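Local atomic coordinates of cellulose 1,4-beta-cellobiosidase (Thermobifida fusca, PDB entry 4JJJ), a protein that probably degrades cellulose by releasing cellobiose from chain ends, through the family 48 glycoside hydrolase catalytic domain modelled here, part of a longer protein. Residues Trp148-Asp153 with Pro169-Thr174; Ile187-Cys192 with Gln216-Asn221; Trp365-Glu370 with Gly480-Asn485; Gly371-Gly376 with Asp442-Trp447. The protein carries 1 engineered substitution. All coordinates share one frame; numbering follows the deposited sequence.

Contact 1. Residues Trp148-Asp153 with Pro169-Thr174; sequences WLLDVD and PAYINT. With ZN (zinc ion), chain B; BGC (beta-D-glucopyranose), chain D; BGC (beta-D-glucopyranose), chain C.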
# COMPACT_ATOMS: atom_id res chain seq x y z
N TRP A 148 8.59 -2.48 -0.25
CA TRP A 148 7.47 -2.06 0.59
C TRP A 148 7.75 -1.96 2.08
O TRP A 148 6.98 -1.26 2.77
CB TRP A 148 6.23 -2.95 0.34
CG TRP A 148 6.07 -4.15 1.23
CD1 TRP A 148 6.65 -5.41 1.12
CD2 TRP A 148 5.24 -4.23 2.41
NE1 TRP A 148 6.22 -6.19 2.13
CE2 TRP A 148 5.38 -5.52 2.96
CE3 TRP A 148 4.41 -3.31 3.08
CZ2 TRP A 148 4.66 -5.93 4.07
CZ3 TRP A 148 3.68 -3.73 4.21
CH2 TRP A 148 3.81 -5.04 4.69
N LEU A 149 8.71 -2.70 2.57
CA LEU A 149 8.84 -2.95 4.04
C LEU A 149 10.31 -3.01 4.43
O LEU A 149 11.17 -3.73 3.82
CB LEU A 149 8.29 -4.32 4.44
CG LEU A 149 8.07 -4.60 5.91
CD1 LEU A 149 7.09 -3.70 6.59
CD2 LEU A 149 7.79 -6.07 6.03
N LEU A 150 10.65 -2.17 5.43
CA LEU A 150 11.97 -2.17 6.11
C LEU A 150 11.81 -2.47 7.56
O LEU A 150 10.75 -2.24 8.16
CB LEU A 150 12.65 -0.83 6.00
CG LEU A 150 12.94 -0.30 4.58
CD1 LEU A 150 13.41 1.15 4.69
CD2 LEU A 150 13.99 -1.13 3.86
N ASP A 151 12.90 -2.95 8.17
CA ASP A 151 13.01 -3.08 9.61
C ASP A 151 13.98 -1.99 10.10
O ASP A 151 15.15 -2.18 9.94
CB ASP A 151 13.49 -4.47 9.96
CG ASP A 151 13.63 -4.72 11.43
OD1 ASP A 151 13.34 -3.84 12.29
OD2 ASP A 151 13.86 -5.95 11.80
N VAL A 152 13.44 -0.88 10.55
CA VAL A 152 14.25 0.34 10.81
C VAL A 152 15.25 0.18 12.01
O VAL A 152 16.36 0.62 11.89
CB VAL A 152 13.32 1.54 11.00
CG1 VAL A 152 14.21 2.82 11.16
CG2 VAL A 152 12.43 1.74 9.81
N ASP A 153 14.79 -0.42 13.09
CA ASP A 153 15.65 -0.65 14.27
C ASP A 153 16.28 -2.03 14.25
O ASP A 153 16.94 -2.43 15.22
CB ASP A 153 14.82 -0.47 15.51
CG ASP A 153 14.52 1.03 15.83
OD1 ASP A 153 15.13 1.89 15.20
OD2 ASP A 153 13.61 1.20 16.66
N PRO A 169 18.32 0.48 7.79
CA PRO A 169 17.18 -0.37 7.86
C PRO A 169 17.32 -1.66 7.04
O PRO A 169 17.85 -1.58 5.89
CB PRO A 169 16.08 0.55 7.24
CG PRO A 169 16.52 1.98 7.50
CD PRO A 169 17.99 1.84 7.29
N ALA A 170 16.84 -2.80 7.53
CA ALA A 170 16.93 -4.04 6.76
C ALA A 170 15.79 -4.18 5.73
O ALA A 170 14.63 -3.91 6.10
CB ALA A 170 16.94 -5.23 7.65
N TYR A 171 16.08 -4.69 4.55
CA TYR A 171 14.99 -5.01 3.59
C TYR A 171 14.44 -6.33 3.96
O TYR A 171 15.15 -7.33 3.96
CB TYR A 171 15.58 -5.05 2.16
CG TYR A 171 15.88 -3.73 1.53
CD1 TYR A 171 17.16 -3.13 1.65
CD2 TYR A 171 14.95 -3.05 0.75
CE1 TYR A 171 17.43 -1.90 1.02
CE2 TYR A 171 15.22 -1.84 0.14
CZ TYR A 171 16.48 -1.25 0.26
OH TYR A 171 16.75 -0.04 -0.38
N ILE A 172 13.13 -6.41 4.29
CA ILE A 172 12.52 -7.61 4.72
C ILE A 172 11.17 -7.79 4.01
O ILE A 172 10.66 -6.85 3.37
CB ILE A 172 12.25 -7.58 6.26
CG1 ILE A 172 11.53 -6.34 6.75
CG2 ILE A 172 13.63 -7.65 6.96
CD1 ILE A 172 10.87 -6.59 8.10
N ASN A 173 10.57 -8.94 4.15
CA ASN A 173 9.24 -9.19 3.62
C ASN A 173 8.56 -10.18 4.53
O ASN A 173 9.20 -10.79 5.42
CB ASN A 173 9.31 -9.63 2.15
CG ASN A 173 8.03 -9.56 1.43
OD1 ASN A 173 7.07 -8.90 1.80
ND2 ASN A 173 8.00 -10.28 0.31
N THR A 174 7.26 -10.26 4.41
CA THR A 174 6.41 -11.10 5.25
C THR A 174 5.45 -11.90 4.34
O THR A 174 5.68 -13.08 4.10
CB THR A 174 5.67 -10.28 6.27
OG1 THR A 174 4.90 -9.26 5.57
CG2 THR A 174 6.62 -9.61 7.30
ZN ZN B . 12.52 0.74 17.86
C2 BGC D . 0.25 -5.41 1.35
C3 BGC D . 1.02 -6.72 1.19
C4 BGC D . 1.94 -6.60 0.02
C5 BGC D . 2.88 -5.42 0.08
C6 BGC D . 3.80 -5.27 -1.12
C1 BGC D . 1.24 -4.28 1.31
O1 BGC D . 0.53 -3.03 1.36
O2 BGC D . -0.55 -5.36 2.55
O3 BGC D . 0.03 -7.75 0.92
O4 BGC D . 2.81 -7.77 0.19
O5 BGC D . 2.06 -4.24 0.16
O6 BGC D . 2.97 -5.21 -2.32
C2 BGC C . 4.53 -9.21 -0.82
C3 BGC C . 4.80 -10.03 -2.02
C4 BGC C . 3.66 -10.99 -2.37
C5 BGC C . 2.36 -10.14 -2.37
C6 BGC C . 1.19 -11.03 -2.75
C1 BGC C . 3.19 -8.50 -0.98
O2 BGC C . 5.57 -8.29 -0.58
O3 BGC C . 6.00 -10.67 -1.79
O4 BGC C . 3.79 -11.50 -3.72
O5 BGC C . 2.14 -9.44 -1.15
O6 BGC C . 0.87 -11.82 -1.58
O HOH W 1 12.55 1.53 19.87
O HOH W 2 12.28 -1.31 18.12

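Contact 2. Residues Ile187-Cys192 with Gln216-Asn221; sequences IPHPSC and QWRYTN. With BGC (beta-D-glucopyranose), chain C; BGC (beta-D-glucopyranose), chain D.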
# COMPACT_ATOMS: atom_id res chain seq x y z
N ILE A 187 5.87 -15.61 8.09
CA ILE A 187 7.21 -15.84 8.65
C ILE A 187 8.09 -14.71 8.03
O ILE A 187 8.48 -14.75 6.86
CB ILE A 187 7.75 -17.27 8.33
CG1 ILE A 187 6.79 -18.31 8.91
CG2 ILE A 187 9.18 -17.34 8.82
CD1 ILE A 187 7.03 -19.68 8.35
N PRO A 188 8.38 -13.66 8.87
CA PRO A 188 9.25 -12.61 8.39
C PRO A 188 10.62 -13.14 7.96
O PRO A 188 11.19 -13.97 8.65
CB PRO A 188 9.32 -11.58 9.54
CG PRO A 188 8.06 -11.90 10.34
CD PRO A 188 7.98 -13.45 10.27
N HIS A 189 11.09 -12.56 6.90
CA HIS A 189 12.31 -13.03 6.25
C HIS A 189 13.06 -11.93 5.52
O HIS A 189 12.53 -10.84 5.19
CB HIS A 189 11.96 -14.18 5.31
CG HIS A 189 10.99 -13.83 4.24
ND1 HIS A 189 9.62 -13.84 4.41
CD2 HIS A 189 11.20 -13.35 3.01
CE1 HIS A 189 9.03 -13.43 3.29
NE2 HIS A 189 9.96 -13.15 2.42
N PRO A 190 14.36 -12.16 5.26
CA PRO A 190 15.16 -11.13 4.60
C PRO A 190 14.85 -11.12 3.07
O PRO A 190 14.72 -12.19 2.40
CB PRO A 190 16.59 -11.63 4.76
CG PRO A 190 16.46 -13.10 4.90
CD PRO A 190 15.18 -13.36 5.63
N SER A 191 14.75 -9.92 2.50
CA SER A 191 14.64 -9.80 1.06
C SER A 191 15.88 -10.37 0.29
O SER A 191 15.79 -10.86 -0.83
CB SER A 191 14.46 -8.34 0.67
OG SER A 191 13.26 -7.89 1.30
N CYS A 192 17.05 -10.20 0.90
CA CYS A 192 18.30 -10.73 0.37
C CYS A 192 18.67 -11.89 1.23
O CYS A 192 19.07 -11.66 2.38
CB CYS A 192 19.33 -9.66 0.42
SG CYS A 192 20.91 -10.17 -0.38
N GLN A 216 19.71 -15.46 -3.15
CA GLN A 216 18.98 -14.56 -4.10
C GLN A 216 18.35 -13.42 -3.31
O GLN A 216 18.28 -13.42 -2.05
CB GLN A 216 17.86 -15.38 -4.73
CG GLN A 216 16.82 -15.89 -3.74
CD GLN A 216 15.83 -16.78 -4.44
OE1 GLN A 216 14.69 -16.38 -4.73
NE2 GLN A 216 16.24 -17.99 -4.75
N TRP A 217 17.98 -12.42 -4.09
CA TRP A 217 17.28 -11.23 -3.57
C TRP A 217 15.97 -11.15 -4.32
O TRP A 217 15.82 -11.57 -5.46
CB TRP A 217 18.16 -9.99 -3.87
CG TRP A 217 18.66 -9.81 -5.28
CD1 TRP A 217 19.75 -10.32 -5.83
CD2 TRP A 217 17.94 -9.16 -6.33
NE1 TRP A 217 19.83 -10.01 -7.17
CE2 TRP A 217 18.71 -9.27 -7.50
CE3 TRP A 217 16.72 -8.46 -6.36
CZ2 TRP A 217 18.29 -8.71 -8.74
CZ3 TRP A 217 16.30 -7.90 -7.57
CH2 TRP A 217 17.06 -8.04 -8.74
N ARG A 218 14.99 -10.48 -3.68
CA ARG A 218 13.76 -10.13 -4.32
C ARG A 218 13.10 -8.97 -3.53
O ARG A 218 13.27 -8.92 -2.31
CB ARG A 218 12.78 -11.28 -4.42
CG ARG A 218 12.46 -12.02 -3.12
CD ARG A 218 13.33 -13.28 -3.02
NE ARG A 218 12.83 -14.12 -1.89
CZ ARG A 218 13.26 -14.08 -0.64
NH1 ARG A 218 14.24 -13.24 -0.29
NH2 ARG A 218 12.68 -14.84 0.22
N TYR A 219 12.36 -8.13 -4.24
CA TYR A 219 11.73 -6.94 -3.65
C TYR A 219 10.30 -6.91 -4.18
O TYR A 219 10.01 -7.44 -5.21
CB TYR A 219 12.48 -5.63 -4.01
CG TYR A 219 13.89 -5.72 -3.49
CD1 TYR A 219 14.17 -5.64 -2.11
CD2 TYR A 219 14.96 -6.06 -4.33
CE1 TYR A 219 15.48 -5.81 -1.63
CE2 TYR A 219 16.24 -6.19 -3.85
CZ TYR A 219 16.50 -6.14 -2.47
OH TYR A 219 17.77 -6.38 -1.88
N THR A 220 9.44 -6.20 -3.47
CA THR A 220 8.08 -6.01 -3.84
C THR A 220 7.68 -4.57 -3.70
O THR A 220 7.85 -3.97 -2.67
CB THR A 220 7.12 -6.78 -3.00
OG1 THR A 220 7.54 -8.17 -2.88
CG2 THR A 220 5.72 -6.75 -3.63
N ASN A 221 7.11 -3.99 -4.77
CA ASN A 221 6.57 -2.68 -4.76
C ASN A 221 5.19 -2.69 -4.06
O ASN A 221 4.42 -3.63 -4.19
CB ASN A 221 6.27 -2.21 -6.18
CG ASN A 221 6.15 -0.72 -6.31
OD1 ASN A 221 5.05 -0.22 -6.55
ND2 ASN A 221 7.24 -0.04 -6.20
C2 BGC C . 4.53 -9.21 -0.82
C3 BGC C . 4.80 -10.03 -2.02
C4 BGC C . 3.66 -10.99 -2.37
C5 BGC C . 2.36 -10.14 -2.37
C6 BGC C . 1.19 -11.03 -2.75
C1 BGC C . 3.19 -8.50 -0.98
O2 BGC C . 5.57 -8.29 -0.58
O3 BGC C . 6.00 -10.67 -1.79
O4 BGC C . 3.79 -11.50 -3.72
O5 BGC C . 2.14 -9.44 -1.15
O6 BGC C . 0.87 -11.82 -1.58
C2 BGC D . 0.25 -5.41 1.35
C3 BGC D . 1.02 -6.72 1.19
C4 BGC D . 1.94 -6.60 0.02
C5 BGC D . 2.88 -5.42 0.08
C6 BGC D . 3.80 -5.27 -1.12
C1 BGC D . 1.24 -4.28 1.31
O1 BGC D . 0.53 -3.03 1.36
O2 BGC D . -0.55 -5.36 2.55
O3 BGC D . 0.03 -7.75 0.92
O4 BGC D . 2.81 -7.77 0.19
O5 BGC D . 2.06 -4.24 0.16
O6 BGC D . 2.97 -5.21 -2.32
O HOH W 3 14.17 -14.92 2.64
O HOH W 4 11.43 -9.40 -0.43

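Contact 3. Residues Trp365-Glu370 with Gly480-Asn485; sequences WLQSAE and GTYTGN. With ZN (zinc ion), chain E.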
# COMPACT_ATOMS: atom_id res chain seq x y z
N TRP A 365 -17.56 1.54 -12.32
CA TRP A 365 -18.08 0.18 -12.41
C TRP A 365 -18.28 -0.39 -11.02
O TRP A 365 -19.26 -1.11 -10.75
CB TRP A 365 -17.15 -0.68 -13.21
CG TRP A 365 -17.46 -2.16 -13.18
CD1 TRP A 365 -18.58 -2.77 -13.61
CD2 TRP A 365 -16.60 -3.19 -12.67
NE1 TRP A 365 -18.50 -4.12 -13.39
CE2 TRP A 365 -17.27 -4.43 -12.87
CE3 TRP A 365 -15.32 -3.20 -12.13
CZ2 TRP A 365 -16.74 -5.63 -12.46
CZ3 TRP A 365 -14.79 -4.41 -11.69
CH2 TRP A 365 -15.45 -5.61 -11.89
N LEU A 366 -17.39 -0.03 -10.07
CA LEU A 366 -17.45 -0.61 -8.71
C LEU A 366 -18.39 0.14 -7.80
O LEU A 366 -18.47 -0.19 -6.58
CB LEU A 366 -16.05 -0.60 -8.07
CG LEU A 366 -15.09 -1.59 -8.75
CD1 LEU A 366 -13.63 -1.34 -8.41
CD2 LEU A 366 -15.44 -3.02 -8.37
N GLN A 367 -19.02 1.23 -8.25
CA GLN A 367 -19.82 2.00 -7.35
C GLN A 367 -21.18 1.32 -7.03
O GLN A 367 -22.02 1.10 -7.90
CB GLN A 367 -20.05 3.45 -7.86
CG GLN A 367 -20.76 4.33 -6.86
CD GLN A 367 -20.55 5.79 -7.13
OE1 GLN A 367 -20.66 6.25 -8.27
NE2 GLN A 367 -20.19 6.50 -6.11
N SER A 368 -21.33 0.98 -5.79
CA SER A 368 -22.52 0.26 -5.25
C SER A 368 -23.76 1.11 -5.37
O SER A 368 -23.75 2.37 -5.50
CB SER A 368 -22.27 -0.15 -3.80
OG SER A 368 -22.17 1.04 -2.98
N ALA A 369 -24.90 0.42 -5.15
CA ALA A 369 -26.22 1.08 -5.04
C ALA A 369 -26.15 2.21 -4.02
O ALA A 369 -26.72 3.30 -4.20
CB ALA A 369 -27.26 0.09 -4.64
N GLU A 370 -25.55 1.98 -2.86
CA GLU A 370 -25.52 2.93 -1.76
C GLU A 370 -24.52 4.04 -2.01
O GLU A 370 -24.72 5.15 -1.52
CB GLU A 370 -25.22 2.20 -0.45
CG GLU A 370 -26.42 1.53 0.16
CD GLU A 370 -26.65 0.15 -0.41
OE1 GLU A 370 -25.70 -0.45 -0.97
OE2 GLU A 370 -27.87 -0.31 -0.39
N GLY A 480 -19.39 -0.29 -20.54
CA GLY A 480 -19.13 1.09 -20.84
C GLY A 480 -20.22 2.05 -20.44
O GLY A 480 -20.27 3.17 -20.94
N THR A 481 -21.07 1.69 -19.53
CA THR A 481 -22.12 2.52 -18.97
C THR A 481 -22.50 2.12 -17.54
O THR A 481 -22.52 0.91 -17.18
CB THR A 481 -23.27 2.71 -19.98
OG1 THR A 481 -23.93 3.95 -19.69
CG2 THR A 481 -24.18 1.50 -19.99
N TYR A 482 -22.84 3.07 -16.72
CA TYR A 482 -23.11 2.84 -15.31
C TYR A 482 -24.58 2.55 -15.21
O TYR A 482 -25.45 3.39 -15.58
CB TYR A 482 -22.74 4.00 -14.44
CG TYR A 482 -22.91 3.82 -12.99
CD1 TYR A 482 -22.37 2.71 -12.37
CD2 TYR A 482 -23.68 4.68 -12.24
CE1 TYR A 482 -22.53 2.51 -11.02
CE2 TYR A 482 -23.86 4.48 -10.92
CZ TYR A 482 -23.26 3.40 -10.30
OH TYR A 482 -23.44 3.24 -8.95
N THR A 483 -24.88 1.35 -14.66
CA THR A 483 -26.30 1.00 -14.42
C THR A 483 -26.91 1.41 -13.13
O THR A 483 -28.16 1.24 -12.84
CB THR A 483 -26.42 -0.54 -14.46
OG1 THR A 483 -25.73 -1.08 -13.30
CG2 THR A 483 -25.86 -1.10 -15.71
N GLY A 484 -26.11 1.92 -12.20
CA GLY A 484 -26.50 2.19 -10.87
C GLY A 484 -26.25 1.00 -9.93
O GLY A 484 -26.40 1.14 -8.72
N ASN A 485 -25.89 -0.14 -10.52
CA ASN A 485 -25.55 -1.34 -9.76
C ASN A 485 -26.52 -1.59 -8.62
O ASN A 485 -26.18 -1.73 -7.42
CB ASN A 485 -24.12 -1.35 -9.23
CG ASN A 485 -23.11 -1.44 -10.33
OD1 ASN A 485 -23.31 -2.05 -11.39
ND2 ASN A 485 -21.89 -0.79 -10.11
ZN ZN E . -20.23 3.67 -23.01
O HOH W 5 -19.41 5.57 -21.76
O HOH W 6 -18.52 3.47 -23.82
O HOH W 7 -22.14 3.96 -22.88
O HOH W 8 -21.43 1.70 -23.84
O HOH W 9 -20.80 3.06 -25.00

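Contact 4. Residues Gly371-Gly376 with Asp442-Trp447; sequences GGIAGG and DKWVPW. With CA (calcium ion), chain G.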
# COMPACT_ATOMS: atom_id res chain seq x y z
N GLY A 371 -23.42 3.77 -2.71
CA GLY A 371 -22.43 4.78 -3.12
C GLY A 371 -20.99 4.44 -2.83
O GLY A 371 -20.10 4.94 -3.48
N GLY A 372 -20.74 3.57 -1.85
CA GLY A 372 -19.40 3.09 -1.61
C GLY A 372 -18.85 2.31 -2.78
O GLY A 372 -19.58 1.69 -3.56
N ILE A 373 -17.54 2.28 -2.91
CA ILE A 373 -16.78 1.66 -4.01
C ILE A 373 -16.35 0.24 -3.68
O ILE A 373 -15.57 0.01 -2.73
CB ILE A 373 -15.62 2.51 -4.48
CG1 ILE A 373 -16.00 4.02 -4.58
CG2 ILE A 373 -15.01 1.97 -5.76
CD1 ILE A 373 -17.12 4.40 -5.53
N ALA A 374 -16.88 -0.69 -4.44
CA ALA A 374 -16.60 -2.14 -4.19
C ALA A 374 -15.19 -2.52 -4.57
O ALA A 374 -14.40 -1.70 -5.08
CB ALA A 374 -17.59 -2.99 -4.91
N GLY A 375 -14.84 -3.79 -4.35
CA GLY A 375 -13.44 -4.15 -4.18
C GLY A 375 -12.54 -3.97 -5.37
O GLY A 375 -11.53 -3.26 -5.31
N GLY A 376 -12.81 -4.69 -6.45
CA GLY A 376 -11.93 -4.68 -7.60
C GLY A 376 -12.13 -5.81 -8.58
O GLY A 376 -13.24 -6.37 -8.65
N ASP A 442 -20.60 12.70 -6.59
CA ASP A 442 -21.95 13.12 -6.26
C ASP A 442 -22.75 11.99 -5.62
O ASP A 442 -23.71 12.31 -4.88
CB ASP A 442 -22.63 13.65 -7.55
CG ASP A 442 -22.18 15.08 -7.95
OD1 ASP A 442 -21.52 15.82 -7.23
OD2 ASP A 442 -22.57 15.39 -9.11
N LYS A 443 -22.45 10.74 -5.96
CA LYS A 443 -23.10 9.62 -5.31
C LYS A 443 -22.39 9.15 -4.03
O LYS A 443 -23.04 8.72 -3.08
CB LYS A 443 -23.21 8.53 -6.34
CG LYS A 443 -23.98 7.33 -5.80
CD LYS A 443 -24.35 6.27 -6.84
CE LYS A 443 -25.18 5.14 -6.22
NZ LYS A 443 -25.69 4.13 -7.24
N TRP A 444 -21.08 9.24 -3.99
CA TRP A 444 -20.34 8.78 -2.79
C TRP A 444 -20.44 9.69 -1.61
O TRP A 444 -20.55 9.23 -0.48
CB TRP A 444 -18.82 8.53 -3.20
CG TRP A 444 -17.97 7.98 -2.14
CD1 TRP A 444 -17.65 6.64 -1.99
CD2 TRP A 444 -17.29 8.67 -1.12
NE1 TRP A 444 -16.85 6.47 -0.94
CE2 TRP A 444 -16.62 7.69 -0.33
CE3 TRP A 444 -17.19 9.99 -0.75
CZ2 TRP A 444 -15.84 8.03 0.76
CZ3 TRP A 444 -16.45 10.32 0.38
CH2 TRP A 444 -15.79 9.37 1.10
N VAL A 445 -20.33 11.00 -1.87
CA VAL A 445 -20.25 11.99 -0.81
C VAL A 445 -21.47 11.95 0.13
O VAL A 445 -21.29 11.82 1.32
CB VAL A 445 -19.93 13.40 -1.36
CG1 VAL A 445 -20.11 14.51 -0.31
CG2 VAL A 445 -18.50 13.46 -1.87
N PRO A 446 -22.67 11.91 -0.40
CA PRO A 446 -23.81 11.79 0.51
C PRO A 446 -23.81 10.58 1.38
O PRO A 446 -24.21 10.66 2.53
CB PRO A 446 -25.03 11.88 -0.39
CG PRO A 446 -24.57 12.35 -1.69
CD PRO A 446 -23.10 12.15 -1.80
N TRP A 447 -23.38 9.45 0.83
CA TRP A 447 -23.31 8.23 1.54
C TRP A 447 -22.34 8.37 2.66
O TRP A 447 -22.60 7.96 3.79
CB TRP A 447 -22.83 7.06 0.62
CG TRP A 447 -22.54 5.83 1.29
CD1 TRP A 447 -23.43 4.95 1.87
CD2 TRP A 447 -21.25 5.22 1.41
NE1 TRP A 447 -22.77 3.86 2.35
CE2 TRP A 447 -21.43 3.99 2.10
CE3 TRP A 447 -19.94 5.63 1.10
CZ2 TRP A 447 -20.38 3.15 2.45
CZ3 TRP A 447 -18.88 4.80 1.43
CH2 TRP A 447 -19.13 3.53 2.15
CA CA G . -22.64 17.57 -9.65
O HOH W 10 -20.98 18.35 -8.07
O HOH W 11 -22.84 19.64 -8.50
O HOH W 12 -24.49 18.37 -10.55

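Contact 1. Residues Trp148-Asp153 with Pro169-Thr174
Trp148 and Asn173 meet beside the bound glycan, and each also touches sugar. Trp148 NE1 donates to Asn173 OD1 at 2.9 Å; the acceptor lies in the indole plane, but the N-H comes down on the amide from above its carbonyl plane, the two flat groups standing 79° apart. O2 of the chain C glucose also donates to OD1, at 2.9 Å, while Asn173 ND2 gives a hydrogen bond to O3 of the same sugar. These partners settle which way round the amide sits: its oxygen takes the indole and one hydroxyl, its nitrogen the next hydroxyl. Over one face of the indole lies the chain D glucose, its C5 3.5 Å from Trp148 CD2, and Leu149 CB covers the centre of the opposite face. Such sugar-on-indole packing is characteristic of cellulase substrate clefts.

Behind this first shell the strands pair antiparallel, with a marked twist. Asp151 and Ala170 form a hydrogen-bonded pair, with Asp151 N to Ala170 O at 2.9 Å. Leu150 faces Tyr171 in a non-hydrogen-bonded pair and sets CD2 over the phenol face, 3.9 Å from its centroid. Ile172 CG1 sits between the backbone N and the carbonyl carbon (chi1 51°), 3.8 Å from Leu149 CD2. Further along, Asp153 OD2 and His46 bind a zinc ion.

Strand 47-49 flanks 149-151 on its other side and strand 189-190 flanks 170-173, completing a four-stranded antiparallel sheet, while Phe24 of strand 21-24 packs on Val152 and Pro169.

Contact 2. Residues Ile187-Cys192 with Gln216-Asn221
Ser191 and Cys192 meet Trp217 and Arg218 in a buried junction of two antiparallel sheets, where the chain leaves strand 189-190 of one and enters the other. Cys192 and Trp217 form a single non-hydrogen-bonded bridge, and Arg218 N donates to Ser191 O at 3.0 Å. The Arg218 side chain bends back to the Pro190-Ser191 backbone: CG lies between the backbone N and the carbonyl carbon (chi1 52°) and the chain bends at chi2. NH1 then reaches Pro190 O at 2.9 Å, on a lone pair, and makes a weak bond to Ser191 O. Water 3 joins NH2 to Pro190 O, and NH2 lies 3.5 Å from His189 CD2. The imidazole is itself held by a nearly straight bond, His189 ND1 to Ile187 O at 2.9 Å.

A leucine in place of Arg218 would probably leave Pro190 O without its NH1 donor and water 3 without its NH2 partner, giving this backbone more freedom to shift. Arg218, Thr220 and Asn221 all line the glycan pocket, where Asn221 O accepts from O6 of the chain D glucose, at 2.8 Å.

Cys192 is disulfide-bonded to Cys161, Tyr219 sets its ring edge-to-face with Tyr171 of strand 170-173, and strand 302-306 pairs with the far side of strand 216-220.

Contact 3. Residues Trp365-Glu370 with Gly480-Asn485
Asn485 and Tyr482 reach from loop 480-485 to backbone carbonyls of 365-370, where helix 348-365 ends. Their loop lies between strands 465-473 and 488-496, so the contact fastens it to the C-terminal end of that helix. Asn485 ND2 spends both its protons across the contact, on Trp365 O at 2.7 Å and on Gln367 O at 2.9 Å, the second being the straighter (157° at the hydrogen against 133°). Gln367 O takes a further bond from Tyr482 OH at 2.8 Å. The phenol and the amide approach this oxygen from opposite faces of its peptide plane, each well out of that plane.

Packing is slighter. Tyr482 OH lies 3.6 Å from Gln367 CB, the two side chains crossing at about a right angle, and Ala369 CB rests 3.5 Å from Asn485 O. Within the second loop, Gly484 N sits over the centre of the Tyr482 ring, and Thr483 OG1 accepts from Asn485 N at 2.9 Å, an ST turn.

Metal binding lies apart from the interface: Gly480 O holds a zinc ion at 2.1 Å, its other ligands being five waters.

Asp476 N donates to Asn485 OD1, which fixes the amide the right way round for ND2 to point at the carbonyls. Lys443 NZ is hydrogen-bonded to Tyr482 OH; its positive charge would be expected to polarise the phenol and strengthen it as a donor to Gln367 O, which accepts two hydrogen bonds.

Contact 4. Residues Gly371-Gly376 with Asp442-Trp447
Gly371 and Gly372 bring a loop with no regular structure close against helix 435-450, Gly371 CA coming 4.5 Å from Trp444 CA. This is loop-on-helix packing in an (alpha/alpha)6 fold, and it depends on two residues without side chains. With phi at 131°, a CB on Gly371 would be jammed against the carbonyl O of the preceding residue, and it would also fall only 2.7 Å from Lys443 O; a CB on Gly372 would run into Trp447 CH2.

Trp447 fills the place so left. Its CG is anti to the backbone N (chi1 171°), and the six-membered ring lies under Gly372 CA in a CH-pi contact, 3.7 Å from the CA to the ring centroid. Trp444 offers an edge instead: its CD1 is 3.3 Å from Gly371 O, which lies near the ring plane, and Ile373 CG1 packs on CD1 at 4.0 Å. Gln418 OE1 accepts from both Trp444 NE1 and Ile373 N, holding loop and indole together from helix 416-432. Trp447 CE3 in turn lies over one face of Trp444, toward its rim. An alanine at Trp447 would probably leave Gly372 CA without its aromatic face and Trp444 without this cover, opening a gap between loop and helix.

Lys443 runs extended past Gly371, with CG 4.0 Å from Gly371 CA. Earlier in the same helix, a calcium ion is bound by Glu438 and by Asp442 OD2 at 2.2 Å. Water 10, itself a calcium ligand, donates to Asp442 OD1, the water O lying 2.7 Å from that OD1.

How the contacts relate
From the N terminus, contact 1 closes a short loop, with 15 residues between 148-153 and 169-174; contact 2 follows in series and closes the next, from 187-192 to 216-221. The two touch, since strand 189-190 pairs with 170-173 through Asn173 N to His189 O. Contact 1 pairs strands within a sheet and contact 2 joins that sheet to the next, both beside the glycan. On the other side of the chain's centre, contact 3 spans the long excursion from 365-370 to 480-485, and contact 4 lies wholly within that span. These two also touch, at Leu366 O with Ala374 N: contact 3 ties two loops together and contact 4 sets the first of them on helix 435-450.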